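Putative periplasmic protein (Bacteroides eggerthii, PDB 4HBR) is of unknown function; a putative periplasmic protein of the PF11396 family, it probably has a beta-lactamase-inhibitor-like fold built on a broad antiparallel sheet. Local coordinates at residues V89-P92 against P96-A99; A99-K104 against Q108-I113. All coordinates share one frame; numbering follows the deposited sequence.

Interaction 1: residues V89-P92 against P96-A99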
# COMPACT_ATOMS: atom_id res chain seq x y z
N VAL A 89 4.11 2.88 0.29
CA VAL A 89 3.03 3.72 0.82
C VAL A 89 3.55 5.12 0.95
O VAL A 89 4.57 5.34 1.60
CB VAL A 89 2.47 3.18 2.17
CG1 VAL A 89 1.24 3.98 2.61
CG2 VAL A 89 2.13 1.69 2.09
N GLN A 90 2.83 6.07 0.33
CA GLN A 90 3.25 7.47 0.35
C GLN A 90 2.17 8.39 0.85
O GLN A 90 0.99 8.07 0.78
CB GLN A 90 3.71 7.95 -1.02
CG GLN A 90 4.96 7.24 -1.52
CD GLN A 90 5.29 7.79 -2.87
OE1 GLN A 90 5.97 8.81 -3.01
NE2 GLN A 90 4.70 7.20 -3.89
N PHE A 91 2.60 9.57 1.29
CA PHE A 91 1.74 10.57 1.89
C PHE A 91 2.15 11.97 1.49
O PHE A 91 3.34 12.17 1.18
CB PHE A 91 1.85 10.46 3.42
CG PHE A 91 1.67 9.08 3.98
CD1 PHE A 91 0.38 8.57 4.22
CD2 PHE A 91 2.77 8.28 4.31
CE1 PHE A 91 0.20 7.31 4.78
CE2 PHE A 91 2.60 7.03 4.87
CZ PHE A 91 1.31 6.55 5.12
N PRO A 92 1.24 12.97 1.53
CA PRO A 92 1.66 14.33 1.13
C PRO A 92 2.75 14.94 2.04
O PRO A 92 3.67 15.56 1.54
CB PRO A 92 0.35 15.16 1.17
CG PRO A 92 -0.65 14.33 1.87
CD PRO A 92 -0.21 12.90 1.84
N PRO A 96 7.64 8.01 3.43
CA PRO A 96 7.06 6.79 2.86
C PRO A 96 7.32 5.54 3.72
O PRO A 96 8.22 5.52 4.59
CB PRO A 96 7.74 6.67 1.48
CG PRO A 96 8.99 7.43 1.60
CD PRO A 96 8.79 8.49 2.63
N ILE A 97 6.49 4.51 3.50
CA ILE A 97 6.57 3.25 4.26
C ILE A 97 6.64 2.07 3.26
O ILE A 97 5.98 2.09 2.23
CB ILE A 97 5.33 3.13 5.21
CG1 ILE A 97 5.34 4.23 6.30
CG2 ILE A 97 5.17 1.71 5.83
CD1 ILE A 97 4.08 4.24 7.20
N VAL A 98 7.42 1.04 3.60
CA VAL A 98 7.42 -0.20 2.83
C VAL A 98 6.57 -1.22 3.64
O VAL A 98 6.95 -1.53 4.77
CB VAL A 98 8.82 -0.78 2.49
CG1 VAL A 98 8.68 -1.99 1.56
CG2 VAL A 98 9.75 0.27 1.87
N ALA A 99 5.44 -1.70 3.10
CA ALA A 99 4.61 -2.73 3.75
C ALA A 99 4.85 -4.07 3.04
O ALA A 99 4.69 -4.16 1.82
CB ALA A 99 3.13 -2.35 3.68
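Val89 and Ile97 face each other across two antiparallel strands as a hydrogen-bonded pair, their side chains rising from the same face of the sheet. Two short backbone bonds join them: Val89 N to Ile97 O at 2.8 Å, nearly straight, and Ile97 N to Val89 O, also at 2.8 Å. The beta-branched chains then stand close at their roots, CB of Val89 lying 4.2 Å from CB of Ile97. Bulk next to the backbone suits both positions, because branching at CB places carbon close to the strands, where Phe139 packs on both. The CG2 methyl of Val89 also lies 4.5 Å from Ala99 CB, and the small alanine continues the apolar face along the strand.

Phe91 lies just past the end of its strand. With chi1 at -51° its CG lies opposite the carbonyl carbon across the bond from CA to CB, which brings the ring alongside Ile97. The ethyl branch of Ile97 is extended (chi2 175°), bringing its terminal CD1 to the ring edge, near the ring plane, with CE2 of Phe91 3.9 Å away. Phe139, from the C-terminal helix 136-139, packs on Phe91 as well, and Met54 of strand 52-58 adds to the cluster beside Val89 and Phe91.

The ring of Pro96 meets the other strand at a different place: its CB is 3.4 Å from Val89 O, while the aliphatic CG of Gln90 passes 4.1 Å from the same Pro96 CB. Proline is tolerated because both bonds to Val89 are made by Ile97, through its N-H and its carbonyl oxygen, and none is asked of Pro96, which has no N-H. Gln90 offers methylene carbon to Pro96 and suits a partly exposed strand end. This is the loop end of a beta hairpin, where strands 82-90 and 97-104 turn back on each other within the antiparallel sheet.

Interaction 2: residues A99-K104 against Q108-I113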
# COMPACT_ATOMS: atom_id res chain seq x y z
N ALA A 99 5.44 -1.70 3.10
CA ALA A 99 4.61 -2.73 3.75
C ALA A 99 4.85 -4.07 3.04
O ALA A 99 4.69 -4.16 1.82
CB ALA A 99 3.13 -2.35 3.68
N ILE A 100 5.32 -5.08 3.79
CA ILE A 100 5.60 -6.41 3.26
C ILE A 100 4.63 -7.40 3.89
O ILE A 100 4.51 -7.44 5.12
CB ILE A 100 7.10 -6.84 3.46
CG1 ILE A 100 8.06 -5.84 2.74
CG2 ILE A 100 7.35 -8.29 2.96
CD1 ILE A 100 9.50 -5.98 3.09
N GLN A 101 3.93 -8.19 3.06
CA GLN A 101 3.02 -9.25 3.50
C GLN A 101 3.70 -10.56 3.21
O GLN A 101 4.09 -10.82 2.07
CB GLN A 101 1.64 -9.14 2.83
CG GLN A 101 0.89 -7.84 3.14
CD GLN A 101 -0.44 -7.76 2.45
OE1 GLN A 101 -0.73 -8.45 1.49
NE2 GLN A 101 -1.30 -6.90 2.94
N VAL A 102 3.92 -11.37 4.25
CA VAL A 102 4.68 -12.60 4.10
C VAL A 102 3.93 -13.72 4.81
O VAL A 102 3.41 -13.53 5.90
CB VAL A 102 6.16 -12.40 4.59
CG1 VAL A 102 6.24 -11.82 6.01
CG2 VAL A 102 7.01 -13.65 4.46
N GLY A 103 3.82 -14.86 4.14
CA GLY A 103 3.16 -16.02 4.72
C GLY A 103 4.15 -17.02 5.25
O GLY A 103 5.24 -17.17 4.69
N LYS A 104 3.80 -17.69 6.34
CA LYS A 104 4.58 -18.78 6.93
C LYS A 104 3.70 -20.03 6.77
O LYS A 104 2.92 -20.34 7.66
CB LYS A 104 4.99 -18.47 8.39
CG LYS A 104 5.98 -17.30 8.51
CD LYS A 104 7.43 -17.75 8.41
CE LYS A 104 8.13 -17.67 9.73
NZ LYS A 104 9.47 -18.31 9.68
N GLN A 108 1.14 -21.84 9.26
CA GLN A 108 -0.23 -21.52 8.82
C GLN A 108 -0.63 -20.13 9.35
O GLN A 108 -1.74 -19.94 9.88
CB GLN A 108 -1.23 -22.62 9.20
CG GLN A 108 -0.95 -23.95 8.50
CD GLN A 108 -2.05 -24.96 8.60
OE1 GLN A 108 -3.00 -24.80 9.37
NE2 GLN A 108 -1.96 -26.01 7.82
N MSE A 109 0.29 -19.16 9.21
CA MSE A 109 0.17 -17.77 9.65
C MSE A 109 0.63 -16.80 8.56
O MSE A 109 1.59 -17.08 7.86
CB MSE A 109 1.01 -17.50 10.91
CG MSE A 109 0.70 -18.40 12.11
SE MSE A 109 -0.94 -17.90 13.05
CE MSE A 109 -1.62 -19.71 13.51
N LYS A 110 -0.05 -15.64 8.45
CA LYS A 110 0.30 -14.58 7.52
C LYS A 110 0.64 -13.32 8.33
O LYS A 110 -0.05 -13.01 9.31
CB LYS A 110 -0.82 -14.32 6.49
CG LYS A 110 -0.34 -13.50 5.30
CD LYS A 110 -1.26 -13.54 4.08
CE LYS A 110 -0.89 -12.42 3.12
NZ LYS A 110 -1.45 -12.62 1.75
N TYR A 111 1.71 -12.63 7.93
CA TYR A 111 2.18 -11.45 8.65
C TYR A 111 2.32 -10.25 7.73
O TYR A 111 2.53 -10.40 6.54
CB TYR A 111 3.53 -11.73 9.34
CG TYR A 111 3.46 -12.84 10.36
CD1 TYR A 111 3.67 -14.17 10.00
CD2 TYR A 111 3.19 -12.56 11.71
CE1 TYR A 111 3.61 -15.19 10.94
CE2 TYR A 111 3.12 -13.59 12.66
CZ TYR A 111 3.32 -14.90 12.26
OH TYR A 111 3.26 -15.93 13.18
N GLN A 112 2.22 -9.06 8.32
CA GLN A 112 2.41 -7.78 7.65
C GLN A 112 3.42 -6.97 8.46
O GLN A 112 3.22 -6.76 9.67
CB GLN A 112 1.08 -7.03 7.49
CG GLN A 112 1.22 -5.70 6.76
CD GLN A 112 -0.12 -5.15 6.43
OE1 GLN A 112 -0.77 -5.61 5.48
NE2 GLN A 112 -0.57 -4.17 7.21
N ILE A 113 4.53 -6.59 7.83
CA ILE A 113 5.57 -5.82 8.49
C ILE A 113 5.67 -4.49 7.78
O ILE A 113 5.79 -4.45 6.54
CB ILE A 113 6.95 -6.55 8.56
CG1 ILE A 113 6.81 -8.02 9.02
CG2 ILE A 113 7.91 -5.82 9.50
CD1 ILE A 113 7.09 -8.94 7.94
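The beta hairpin of strands 97-104 and 109-115 brings Gln101 beside Gln112, a non-hydrogen-bonded pair whose side chains make the polar link that the backbone omits there. The two chains run alongside each other, pointing the same way, with amide planes only 4° apart. Gln101 NE2 gives its N-H to Gln112 OE1 at 2.9 Å, in the plane of both amides. Gln112 is buried, and Thr133 OG1 also bonds its OE1, so two partners grip the oxygen and hold the amide in place.

On the other face, Val102 has CG1 between its backbone N and carbonyl carbon (chi1 53°), which turns the methyl to Ile113; its CG1 lies 3.6 Å from Ile113 CD1. These branched apolar chains suit a face on which Phe73 of helix 67-75 packs against Ile100 and Val102. Farther along, the methylene CG of Lys104 comes within 4.0 Å of Tyr111 CE1, approaching the ring obliquely. The lysine then bends away to form a salt bridge with Asp80, while Tyr111 meets the ring of Phe78.

Paired backbone bonds join Ile100 with Ile113, Val102 with Tyr111 and Lys104 with the selenomethionine Met109. At the turn the ladder ends in a G1 beta bulge: Gln108 and Met109 both face Lys104. Gln108 has a positive phi of 60°, and its N makes a weak bond to Lys104 O at 2.8 Å. Met109 N reaches the same oxygen at 3.3 Å, from a direction tilted off the carbonyl plane.

Overall arrangement
Strand 97-104 serves both contacts, pairing with strand 82-90 in interaction 1 and strand 109-115 in interaction 2; Ala99 belongs to both, although their centres lie about 18 Å apart. Each is partly buried and joins the strands of a hairpin, so three consecutive strands of the sheet are linked. Interaction 1, its centre about 7 Å from the chain centre, is short, with one bridged pair and an apolar cluster under the C-terminal helix. Interaction 2, about 14 Å out, buries more than twice the surface. It adds to its longer ladder an amide pair on one face and, on the other, apolar packing against helix 67-75, with one exposed residue, Gln108, where the strands turn.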